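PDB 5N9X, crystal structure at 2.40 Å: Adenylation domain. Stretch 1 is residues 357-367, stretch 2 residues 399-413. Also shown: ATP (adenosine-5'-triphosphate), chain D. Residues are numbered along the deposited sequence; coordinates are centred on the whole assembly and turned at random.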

# COMPACT_ATOMS: atom_id res chain seq x y z
N ALA A 357 10.82 24.82 -11.34
CA ALA A 357 11.61 25.61 -10.39
C ALA A 357 11.33 25.21 -8.93
O ALA A 357 10.32 24.57 -8.65
N THR A 358 12.22 25.59 -8.02
CA THR A 358 12.03 25.37 -6.58
C THR A 358 10.75 26.04 -6.06
O THR A 358 10.45 27.19 -6.38
N GLY A 359 9.98 25.31 -5.26
CA GLY A 359 8.70 25.81 -4.78
C GLY A 359 7.62 25.70 -5.85
O GLY A 359 6.44 25.97 -5.59
N GLU A 360 8.00 25.30 -7.05
CA GLU A 360 7.00 25.14 -8.10
C GLU A 360 6.50 23.70 -8.18
O GLU A 360 7.29 22.76 -8.21
N PRO A 361 5.17 23.52 -8.19
CA PRO A 361 4.53 22.21 -8.31
C PRO A 361 4.70 21.62 -9.71
O PRO A 361 4.65 22.36 -10.68
N GLY A 362 4.90 20.31 -9.81
CA GLY A 362 4.93 19.64 -11.10
C GLY A 362 4.72 18.16 -10.91
O GLY A 362 4.61 17.69 -9.78
N GLU A 363 4.67 17.41 -12.01
CA GLU A 363 4.54 15.96 -11.94
C GLU A 363 5.85 15.24 -11.59
O GLU A 363 6.89 15.43 -12.26
N LEU A 364 5.80 14.38 -10.58
CA LEU A 364 6.99 13.61 -10.22
C LEU A 364 7.17 12.43 -11.16
O LEU A 364 6.23 11.68 -11.43
N TRP A 365 8.40 12.33 -11.69
CA TRP A 365 8.85 11.21 -12.52
C TRP A 365 9.93 10.47 -11.74
O TRP A 365 10.69 11.11 -10.99
N LEU A 366 10.00 9.15 -11.89
CA LEU A 366 10.96 8.32 -11.13
C LEU A 366 11.68 7.27 -12.00
O LEU A 366 11.06 6.52 -12.76
N ALA A 367 13.00 7.21 -11.88
CA ALA A 367 13.80 6.21 -12.57
C ALA A 367 14.67 5.45 -11.57
O ALA A 367 15.05 6.00 -10.53
N PRO A 399 17.44 7.83 -18.66
CA PRO A 399 16.76 6.93 -17.73
C PRO A 399 15.36 6.57 -18.22
O PRO A 399 14.80 7.27 -19.07
N ARG A 400 14.83 5.47 -17.70
CA ARG A 400 13.46 5.06 -17.94
C ARG A 400 12.61 5.63 -16.79
O ARG A 400 12.80 5.24 -15.63
N TYR A 401 11.70 6.56 -17.09
CA TYR A 401 10.97 7.28 -16.05
C TYR A 401 9.55 6.74 -15.91
O TYR A 401 8.88 6.54 -16.91
N TYR A 402 9.08 6.53 -14.68
CA TYR A 402 7.66 6.29 -14.45
C TYR A 402 6.97 7.58 -14.04
O TYR A 402 7.41 8.29 -13.11
N HIS A 403 5.89 7.89 -14.73
CA HIS A 403 5.16 9.10 -14.45
C HIS A 403 4.13 8.80 -13.37
O HIS A 403 3.19 8.04 -13.60
N SER A 404 4.31 9.37 -12.19
CA SER A 404 3.50 9.02 -11.04
C SER A 404 2.08 9.56 -11.14
O SER A 404 1.15 9.02 -10.54
N GLY A 405 1.93 10.66 -11.88
CA GLY A 405 0.66 11.37 -11.93
C GLY A 405 0.41 12.10 -10.62
O GLY A 405 -0.74 12.43 -10.29
N ASP A 406 1.48 12.33 -9.86
CA ASP A 406 1.39 13.03 -8.58
C ASP A 406 2.08 14.38 -8.68
O ASP A 406 3.14 14.49 -9.29
N LEU A 407 1.48 15.40 -8.07
CA LEU A 407 2.07 16.74 -8.03
C LEU A 407 2.87 16.97 -6.75
O LEU A 407 2.35 16.80 -5.64
N VAL A 408 4.14 17.36 -6.91
CA VAL A 408 5.03 17.72 -5.81
C VAL A 408 5.82 19.01 -6.10
O VAL A 408 5.87 19.48 -7.24
N SER A 409 6.46 19.55 -5.05
CA SER A 409 7.42 20.66 -5.20
C SER A 409 8.71 20.36 -4.46
O SER A 409 8.70 19.67 -3.44
N ARG A 410 9.83 20.85 -4.99
CA ARG A 410 11.08 20.81 -4.25
C ARG A 410 11.19 22.10 -3.43
O ARG A 410 11.33 23.18 -4.01
N ARG A 411 11.08 21.98 -2.10
CA ARG A 411 11.23 23.10 -1.18
C ARG A 411 12.72 23.39 -1.01
O ARG A 411 13.54 22.50 -1.24
N ALA A 412 13.05 24.62 -0.63
CA ALA A 412 14.43 24.96 -0.27
C ALA A 412 14.93 23.99 0.78
O ALA A 412 14.27 23.79 1.80
N GLY A 413 16.08 23.38 0.52
CA GLY A 413 16.59 22.36 1.41
C GLY A 413 16.57 21.02 0.71
O GLY A 413 17.20 20.06 1.17

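The antiparallel pairing of the two strands is broken by a beta bulge: E363 pairs with L407 but W365 with H403, a register shift of two. S404, G405 and D406 lie opposite L364 alone. S404 (chi1 p, 77°) donates to L364 O from OG (3.0 Å) and N (3.1 Å), while its OG accepts from D406 N (2.9 Å). G405 has positive phi (72°), which favours glycine; its N makes a weak 3.0 Å hydrogen bond to OE2 of E363, whose extended side chain (chi1, chi2 t) brings its carboxylate nearer the second strand. Within the bulge, D406 (m) binds the ATP ribose: O2' donates to OD1 (2.6 Å), O3' to OD2 (3.0 Å).

On the E363 face, W365 and H403, both m, form an offset stack, planes at 8°, W365 CZ2 3.3 Å from H403 CE1. Y401 (m) lies oblique to the indole, its CD1 3.8 Å from W365 CB. The CA-to-CB bonds of L364, A367, P399 and S409 point toward the other stretch: L364 CB meets V408 CG2 at 4.0 Å, A367 CB meets P399 CB at 3.6 Å, and S409 (p, 36°) sets CB 3.6 Å from E360 O.

At the turn end, T358 (m) places CG2 3.2 Å from R410 O. Water 1 accepts from R410 N and donates to A357 O and E360 O, bridging the stretches.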

# COMPACT_ATOMS: atom_id res chain seq x y z
CB ALA A 357 11.32 27.09 -10.58
CB THR A 358 13.25 25.89 -5.78
OG1 THR A 358 14.36 25.02 -6.00
CG2 THR A 358 12.96 25.93 -4.29
CB GLU A 360 7.58 25.58 -9.45
CG GLU A 360 6.55 25.81 -10.51
CD GLU A 360 7.07 25.53 -11.90
OE1 GLU A 360 8.29 25.70 -12.15
OE2 GLU A 360 6.24 25.15 -12.75
CB PRO A 361 3.04 22.51 -8.05
CG PRO A 361 3.03 23.84 -7.35
CD PRO A 361 4.20 24.59 -7.91
CB GLU A 363 3.98 15.39 -13.26
CG GLU A 363 3.78 13.87 -13.19
CD GLU A 363 3.18 13.25 -14.45
OE1 GLU A 363 3.21 13.90 -15.53
OE2 GLU A 363 2.69 12.11 -14.37
CB LEU A 364 6.92 13.13 -8.77
CG LEU A 364 7.97 12.12 -8.31
CD1 LEU A 364 9.25 12.82 -7.92
CD2 LEU A 364 7.43 11.37 -7.13
CB TRP A 365 9.40 11.71 -13.87
CG TRP A 365 8.36 12.21 -14.84
CD1 TRP A 365 7.06 12.53 -14.56
CD2 TRP A 365 8.53 12.46 -16.26
NE1 TRP A 365 6.42 12.96 -15.70
CE2 TRP A 365 7.29 12.93 -16.75
CE3 TRP A 365 9.61 12.32 -17.15
CZ2 TRP A 365 7.11 13.27 -18.10
CZ3 TRP A 365 9.42 12.67 -18.49
CH2 TRP A 365 8.18 13.14 -18.94
CB LEU A 366 10.27 7.61 -9.95
CG LEU A 366 9.57 8.42 -8.84
CD1 LEU A 366 8.75 7.51 -7.93
CD2 LEU A 366 10.59 9.22 -8.01
CB ALA A 367 14.66 6.85 -13.61
CB PRO A 399 16.68 7.75 -16.43
CG PRO A 399 17.47 8.98 -16.67
CD PRO A 399 17.49 9.21 -18.15
CB ARG A 400 13.36 3.54 -18.02
CG ARG A 400 12.02 2.99 -18.48
CD ARG A 400 12.10 1.51 -18.82
NE ARG A 400 10.77 0.90 -18.72
CZ ARG A 400 10.28 0.34 -17.63
NH1 ARG A 400 11.00 0.26 -16.52
NH2 ARG A 400 9.06 -0.17 -17.65
CB TYR A 401 10.92 8.78 -16.37
CG TYR A 401 12.19 9.55 -16.08
CD1 TYR A 401 12.56 9.87 -14.76
CD2 TYR A 401 13.02 9.97 -17.12
CE1 TYR A 401 13.74 10.58 -14.50
CE2 TYR A 401 14.20 10.67 -16.87
CZ TYR A 401 14.55 10.98 -15.56
OH TYR A 401 15.72 11.67 -15.33
CB TYR A 402 7.39 5.21 -13.39
CG TYR A 402 5.91 5.13 -13.02
CD1 TYR A 402 5.00 4.56 -13.89
CD2 TYR A 402 5.43 5.66 -11.83
CE1 TYR A 402 3.65 4.49 -13.59
CE2 TYR A 402 4.08 5.59 -11.50
CZ TYR A 402 3.20 5.00 -12.40
OH TYR A 402 1.86 4.91 -12.12
CB HIS A 403 4.51 9.65 -15.73
CG HIS A 403 5.46 9.81 -16.88
ND1 HIS A 403 5.05 10.22 -18.13
CD2 HIS A 403 6.80 9.62 -16.97
CE1 HIS A 403 6.10 10.27 -18.94
NE2 HIS A 403 7.16 9.91 -18.27
CB SER A 404 4.17 9.54 -9.75
OG SER A 404 3.96 10.93 -9.60
CB ASP A 406 2.02 12.20 -7.46
CG ASP A 406 1.10 11.12 -6.94
OD1 ASP A 406 -0.00 11.46 -6.46
OD2 ASP A 406 1.46 9.93 -7.01
CB LEU A 407 0.97 17.82 -8.16
CG LEU A 407 0.04 17.65 -9.37
CD1 LEU A 407 -1.02 18.72 -9.42
CD2 LEU A 407 0.85 17.64 -10.66
CB VAL A 408 6.05 16.59 -5.50
CG1 VAL A 408 5.36 15.27 -5.32
CG2 VAL A 408 7.08 16.48 -6.61
CB SER A 409 6.85 21.99 -4.70
OG SER A 409 6.04 21.80 -3.56
CB ARG A 410 12.28 20.68 -5.19
CG ARG A 410 13.60 20.85 -4.47
CD ARG A 410 14.75 21.25 -5.39
NE ARG A 410 15.76 21.95 -4.60
CZ ARG A 410 17.06 21.65 -4.57
NH1 ARG A 410 17.54 20.64 -5.29
NH2 ARG A 410 17.88 22.36 -3.81
CB ARG A 411 10.59 22.81 0.20
CG ARG A 411 11.55 22.16 1.25
CD ARG A 411 10.85 21.55 2.49
NE ARG A 411 9.64 22.29 2.88
CZ ARG A 411 8.96 22.11 4.01
NH1 ARG A 411 9.36 21.22 4.91
NH2 ARG A 411 7.87 22.85 4.24
CB ALA A 412 14.53 26.39 0.24
PG ATP D . -3.03 3.26 -9.24
O1G ATP D . -2.62 4.65 -9.73
O2G ATP D . -4.10 2.61 -10.05
O3G ATP D . -1.87 2.30 -9.04
PB ATP D . -3.09 3.78 -6.36
O1B ATP D . -2.64 5.24 -6.52
O2B ATP D . -3.87 3.37 -5.15
O3B ATP D . -3.81 3.47 -7.79
PA ATP D . -0.87 2.47 -5.35
O1A ATP D . 0.48 2.24 -6.00
O2A ATP D . -1.37 1.44 -4.35
O3A ATP D . -1.93 2.70 -6.52
O5' ATP D . -1.01 3.96 -4.68
C5' ATP D . -0.03 4.99 -4.76
C4' ATP D . -0.70 6.36 -4.70
O4' ATP D . -0.96 6.75 -3.35
C3' ATP D . 0.07 7.48 -5.36
O3' ATP D . -0.58 7.77 -6.59
C2' ATP D . -0.04 8.67 -4.43
O2' ATP D . -1.00 9.57 -4.97
C1' ATP D . -0.58 8.12 -3.13
N9 ATP D . 0.44 8.16 -2.04
C8 ATP D . 1.20 7.12 -1.64
N7 ATP D . 2.04 7.44 -0.63
C5 ATP D . 1.81 8.73 -0.34
C6 ATP D . 2.35 9.70 0.64
N6 ATP D . 3.31 9.31 1.50
N1 ATP D . 1.87 10.95 0.63
C2 ATP D . 0.93 11.32 -0.26
N3 ATP D . 0.36 10.50 -1.18
C4 ATP D . 0.76 9.21 -1.27
O HOH W 1 9.82 22.00 -7.50